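Local coordinates for galactitol 1-phosphate 5-dehydrogenase (Escherichia coli, PDB 4UEJ), which oxidises galactitol 1-phosphate to D-tagatose 6-phosphate with NAD(+), as a zinc-containing, homodimeric member of the alcohol dehydrogenase family, at residues V164-A169 against K186-I191; E27-I32 against Y64-G69. All coordinates share one frame; numbering follows the deposited sequence.

The two contacts belong to different sheets and lie on opposite sides of the chain's centre, their centres about 38 Å apart and their nearest atoms about 23 Å apart. Interaction 2 closes before interaction 1 opens along the sequence: residues 27-32 and 64-69 pair antiparallel in the mixed sheet of the GroES-like domain, whereas 164-169 and 186-191 are parallel neighbours in the six-stranded sheet of the dinucleotide-binding domain. No strand is shared. Together they sample the two-domain plan of zinc-containing alcohol dehydrogenases, in which one domain carries the zinc ligands C38 and H59 and the other has the Rossmann fold that in this family receives NAD.

Interaction 1: V164-A169 against K186-I191; sequences VIIIGA and KSVTAI
I165 CG2 and I191 CD1 make the tight spot of this contact, 3.6 Å apart, their side chains meeting at a slant on the face shared with T189 and I167. The CD1 of I191 is at the tip of an extended chain whose CG1 is anti to the carbonyl carbon (chi1 -54°), and it also lies 4.1 Å from I167 CG1, so one methyl spans the two isoleucines of the neighbouring strand. L245 and I249 of helix 240-249 pack on I191 from the same domain. The other face is looser: I166 CG1 stands 4.3 Å from V188 CG1, and both side chains turn to I177 of helix 171-182. Five backbone bonds zip the strands in parallel, from V164 N to S187 O at one end to G168 N and I191 O at the other, the last 2.8 Å long and almost straight at 179°. With helix 171-182 between them in sequence, the strands form the first beta-alpha-beta unit of the Rossmann fold, and G168 is consistent with the first glycine of its GxGxxG turn. At the backbone angles of G168 a side chain would collide with the carbonyl oxygen of I167. Toward S187 the apolar packing gives way to water. One water donates to V164 O at 2.8 Å and to S187 OG at 2.7 Å, and also bonds T189 OG1; V164 O thus serves both this water and T189 N. The hydroxyls have protein partners as well, N163 for S187 and Q208 for T189.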
loop_
_atom_site.group_PDB
_atom_site.type_symbol
_atom_site.label_atom_id
_atom_site.label_comp_id
_atom_site.label_asym_id
_atom_site.label_seq_id
_atom_site.Cartn_x
_atom_site.Cartn_y
_atom_site.Cartn_z
ATOM N N VAL A 164 -11.984 -8.608 9.430
ATOM C CA VAL A 164 -10.689 -9.165 9.095
ATOM C C VAL A 164 -10.876 -10.263 8.070
ATOM O O VAL A 164 -11.798 -11.093 8.162
ATOM C CB VAL A 164 -9.962 -9.685 10.357
ATOM C CG1 VAL A 164 -8.671 -10.431 9.998
ATOM C CG2 VAL A 164 -9.636 -8.508 11.272
ATOM N N ILE A 165 -10.011 -10.247 7.072
ATOM C CA ILE A 165 -10.004 -11.290 6.061
ATOM C C ILE A 165 -8.600 -11.860 6.020
ATOM O O ILE A 165 -7.636 -11.125 5.785
ATOM C CB ILE A 165 -10.409 -10.745 4.678
ATOM C CG1 ILE A 165 -11.781 -10.074 4.755
ATOM C CG2 ILE A 165 -10.381 -11.851 3.624
ATOM C CD1 ILE A 165 -12.237 -9.470 3.421
ATOM N N ILE A 166 -8.479 -13.160 6.262
ATOM C CA ILE A 166 -7.191 -13.819 6.210
ATOM C C ILE A 166 -7.108 -14.669 4.959
ATOM O O ILE A 166 -7.889 -15.592 4.775
ATOM C CB ILE A 166 -6.938 -14.722 7.447
ATOM C CG1 ILE A 166 -7.131 -13.935 8.752
ATOM C CG2 ILE A 166 -5.547 -15.359 7.337
ATOM C CD1 ILE A 166 -6.233 -12.674 8.915
ATOM N N ILE A 167 -6.167 -14.351 4.079
ATOM C CA ILE A 167 -6.034 -15.120 2.854
ATOM C C ILE A 167 -4.840 -16.053 3.027
ATOM O O ILE A 167 -3.722 -15.618 3.296
ATOM C CB ILE A 167 -5.858 -14.212 1.615
ATOM C CG1 ILE A 167 -7.050 -13.268 1.466
ATOM C CG2 ILE A 167 -5.728 -15.048 0.361
ATOM C CD1 ILE A 167 -6.791 -12.141 0.449
ATOM N N GLY A 168 -5.087 -17.348 2.912
ATOM C CA GLY A 168 -4.036 -18.311 3.164
ATOM C C GLY A 168 -4.304 -18.975 4.494
ATOM O O GLY A 168 -4.378 -18.304 5.525
ATOM N N ALA A 169 -4.475 -20.292 4.459
ATOM C CA ALA A 169 -4.802 -21.055 5.658
ATOM C C ALA A 169 -3.662 -21.995 6.039
ATOM O O ALA A 169 -3.891 -23.115 6.511
ATOM C CB ALA A 169 -6.100 -21.836 5.453
ATOM N N LYS A 186 -14.428 -7.596 14.495
ATOM C CA LYS A 186 -15.874 -7.647 14.333
ATOM C C LYS A 186 -16.280 -8.942 13.655
ATOM O O LYS A 186 -17.248 -9.590 14.043
ATOM C CB LYS A 186 -16.371 -6.447 13.517
ATOM C CG LYS A 186 -17.857 -6.507 13.194
ATOM C CD LYS A 186 -18.306 -5.287 12.397
ATOM C CE LYS A 186 -19.773 -5.368 12.031
ATOM N NZ LYS A 186 -20.658 -5.196 13.216
ATOM N N SER A 187 -15.524 -9.313 12.632
ATOM C CA SER A 187 -15.717 -10.574 11.940
ATOM C C SER A 187 -14.370 -11.082 11.447
ATOM O O SER A 187 -13.424 -10.309 11.291
ATOM C CB SER A 187 -16.676 -10.414 10.762
ATOM O OG SER A 187 -16.086 -9.585 9.765
ATOM N N VAL A 188 -14.283 -12.386 11.201
ATOM C CA VAL A 188 -13.108 -12.926 10.536
ATOM C C VAL A 188 -13.558 -13.845 9.416
ATOM O O VAL A 188 -14.396 -14.726 9.625
ATOM C CB VAL A 188 -12.197 -13.698 11.512
ATOM C CG1 VAL A 188 -10.961 -14.190 10.794
ATOM C CG2 VAL A 188 -11.847 -12.830 12.697
ATOM N N THR A 189 -13.019 -13.607 8.225
ATOM C CA THR A 189 -13.305 -14.406 7.043
ATOM C C THR A 189 -12.018 -15.099 6.627
ATOM O O THR A 189 -10.966 -14.470 6.647
ATOM C CB THR A 189 -13.822 -13.525 5.889
ATOM O OG1 THR A 189 -15.117 -13.010 6.234
ATOM C CG2 THR A 189 -13.911 -14.315 4.591
ATOM N N ALA A 190 -12.081 -16.371 6.254
ATOM C CA ALA A 190 -10.868 -17.051 5.810
ATOM C C ALA A 190 -10.991 -17.482 4.353
ATOM O O ALA A 190 -12.025 -17.969 3.944
ATOM C CB ALA A 190 -10.571 -18.262 6.703
ATOM N N ILE A 191 -9.922 -17.299 3.582
ATOM C CA ILE A 191 -9.926 -17.634 2.167
ATOM C C ILE A 191 -8.746 -18.530 1.822
ATOM O O ILE A 191 -7.626 -18.242 2.210
ATOM C CB ILE A 191 -9.878 -16.357 1.294
ATOM C CG1 ILE A 191 -11.012 -15.400 1.680
ATOM C CG2 ILE A 191 -9.919 -16.729 -0.179
ATOM C CD1 ILE A 191 -11.064 -14.104 0.836
HETATM O O HOH W 1 -14.507 -10.563 7.747
#

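Interaction 2: E27-I32 against Y64-G69; sequences EVRVKI and YIDAVG
R29 and D66 both hold CG anti to the backbone N (chi1 -177° and 178°), which sends their side chains off alongside each other; a bend at chi3 of R29 then turns its guanidinium edge to the carboxylate. R29 NE at 2.9 Å and R29 NH2 at 3.1 Å both donate to D66 OD2, a side-on salt bridge to a single oxygen. That oxygen lies near the guanidinium plane, although the two flat groups are 47° apart, and A67 CB sits over one guanidinium face, 3.8 Å from R29 NH2. NH1 bonds P20 O, tying the arginine to the loop before its strand. An alanine in place of R29 would probably leave the D66 carboxylate without its charged mate and uncover the methyl of A67. D66 and A67 both face R29 because the antiparallel pairing slips by one residue here, a classic beta bulge in the sheet of the GroES-like domain. R29 O takes a 2.7 Å bond from D66 N and a weak one of 3.5 Å from A67 N. Regular pairing flanks the bulge: R29 N to A67 O on one side, K31 with Y64 in both directions on the other. On the face of V28 and V30, I65 CD1 touches both valines, 4.0 Å from V28 CG2 and 4.1 Å from V30 CG2, and V81 of the adjoining strand 80-83 and V128 of strand 128-130 add to this apolar layer.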
loop_
_atom_site.group_PDB
_atom_site.type_symbol
_atom_site.label_atom_id
_atom_site.label_comp_id
_atom_site.label_asym_id
_atom_site.label_seq_id
_atom_site.Cartn_x
_atom_site.Cartn_y
_atom_site.Cartn_z
ATOM N N GLU A 27 26.188 -14.769 25.479
ATOM C CA GLU A 27 25.520 -15.881 24.810
ATOM C C GLU A 27 24.885 -16.862 25.789
ATOM O O GLU A 27 25.232 -16.896 26.967
ATOM C CB GLU A 27 26.501 -16.631 23.908
ATOM C CG GLU A 27 26.914 -15.846 22.698
ATOM C CD GLU A 27 27.926 -16.581 21.843
ATOM O OE1 GLU A 27 28.649 -17.455 22.370
ATOM O OE2 GLU A 27 27.985 -16.293 20.633
ATOM N N VAL A 28 23.939 -17.651 25.286
ATOM C CA VAL A 28 23.378 -18.769 26.037
ATOM C C VAL A 28 23.361 -20.006 25.153
ATOM O O VAL A 28 23.414 -19.899 23.927
ATOM C CB VAL A 28 21.936 -18.491 26.516
ATOM C CG1 VAL A 28 21.884 -17.246 27.383
ATOM C CG2 VAL A 28 21.011 -18.340 25.319
ATOM N N ARG A 29 23.279 -21.181 25.765
ATOM C CA ARG A 29 23.064 -22.391 24.988
ATOM C C ARG A 29 21.691 -22.945 25.306
ATOM O O ARG A 29 21.297 -23.030 26.467
ATOM C CB ARG A 29 24.134 -23.459 25.264
ATOM C CG ARG A 29 23.954 -24.699 24.399
ATOM C CD ARG A 29 25.198 -25.583 24.346
ATOM N NE ARG A 29 25.613 -26.039 25.667
ATOM C CZ ARG A 29 26.806 -25.799 26.194
ATOM N NH1 ARG A 29 27.707 -25.108 25.509
ATOM N NH2 ARG A 29 27.101 -26.254 27.407
ATOM N N VAL A 30 20.969 -23.315 24.263
ATOM C CA VAL A 30 19.632 -23.857 24.431
ATOM C C VAL A 30 19.570 -25.328 24.043
ATOM O O VAL A 30 19.997 -25.714 22.963
ATOM C CB VAL A 30 18.604 -23.079 23.587
ATOM C CG1 VAL A 30 17.211 -23.626 23.823
ATOM C CG2 VAL A 30 18.666 -21.591 23.914
ATOM N N LYS A 31 19.021 -26.151 24.927
ATOM C CA LYS A 31 18.701 -27.516 24.563
ATOM C C LYS A 31 17.309 -27.501 23.951
ATOM O O LYS A 31 16.329 -27.181 24.625
ATOM C CB LYS A 31 18.766 -28.437 25.777
ATOM C CG LYS A 31 18.475 -29.879 25.458
ATOM C CD LYS A 31 18.606 -30.741 26.714
ATOM C CE LYS A 31 17.912 -32.082 26.545
ATOM N NZ LYS A 31 18.035 -32.924 27.775
ATOM N N ILE A 32 17.229 -27.812 22.662
ATOM C CA ILE A 32 16.001 -27.609 21.905
ATOM C C ILE A 32 14.967 -28.709 22.161
ATOM O O ILE A 32 15.271 -29.905 22.086
ATOM C CB ILE A 32 16.321 -27.499 20.403
ATOM C CG1 ILE A 32 17.176 -26.251 20.171
ATOM C CG2 ILE A 32 15.054 -27.425 19.577
ATOM C CD1 ILE A 32 17.669 -26.083 18.762
ATOM N N TYR A 64 15.146 -25.405 26.664
ATOM C CA TYR A 64 15.578 -24.986 27.982
ATOM C C TYR A 64 17.003 -24.483 27.936
ATOM O O TYR A 64 17.837 -25.024 27.204
ATOM C CB TYR A 64 15.461 -26.137 28.978
ATOM C CG TYR A 64 14.044 -26.615 29.157
ATOM C CD1 TYR A 64 13.196 -26.001 30.070
ATOM C CD2 TYR A 64 13.552 -27.674 28.411
ATOM C CE1 TYR A 64 11.894 -26.434 30.238
ATOM C CE2 TYR A 64 12.249 -28.115 28.573
ATOM C CZ TYR A 64 11.427 -27.487 29.485
ATOM O OH TYR A 64 10.134 -27.919 29.643
ATOM N N ILE A 65 17.279 -23.448 28.719
ATOM C CA ILE A 65 18.642 -22.961 28.846
ATOM C C ILE A 65 19.522 -24.066 29.432
ATOM O O ILE A 65 19.243 -24.599 30.511
ATOM C CB ILE A 65 18.728 -21.703 29.729
ATOM C CG1 ILE A 65 17.927 -20.551 29.113
ATOM C CG2 ILE A 65 20.192 -21.310 29.940
ATOM C CD1 ILE A 65 18.386 -20.143 27.733
ATOM N N ASP A 66 20.567 -24.418 28.692
ATOM C CA ASP A 66 21.499 -25.463 29.096
ATOM C C ASP A 66 22.679 -24.854 29.836
ATOM O O ASP A 66 23.237 -25.460 30.756
ATOM C CB ASP A 66 21.987 -26.247 27.875
ATOM C CG ASP A 66 22.995 -27.313 28.233
ATOM O OD1 ASP A 66 22.596 -28.324 28.850
ATOM O OD2 ASP A 66 24.183 -27.141 27.896
ATOM N N ALA A 67 23.051 -23.647 29.419
ATOM C CA ALA A 67 24.172 -22.920 30.006
ATOM C C ALA A 67 24.095 -21.445 29.605
ATOM O O ALA A 67 23.463 -21.104 28.602
ATOM C CB ALA A 67 25.493 -23.524 29.563
ATOM N N VAL A 68 24.729 -20.575 30.389
ATOM C CA VAL A 68 24.751 -19.151 30.062
ATOM C C VAL A 68 26.159 -18.566 30.134
ATOM O O VAL A 68 27.007 -19.049 30.877
ATOM C CB VAL A 68 23.828 -18.324 30.995
ATOM C CG1 VAL A 68 22.391 -18.787 30.877
ATOM C CG2 VAL A 68 24.299 -18.399 32.440
ATOM N N GLY A 69 26.390 -17.519 29.349
ATOM C CA GLY A 69 27.634 -16.783 29.405
ATOM C C GLY A 69 27.744 -16.034 30.719
ATOM O O GLY A 69 26.750 -15.813 31.408
#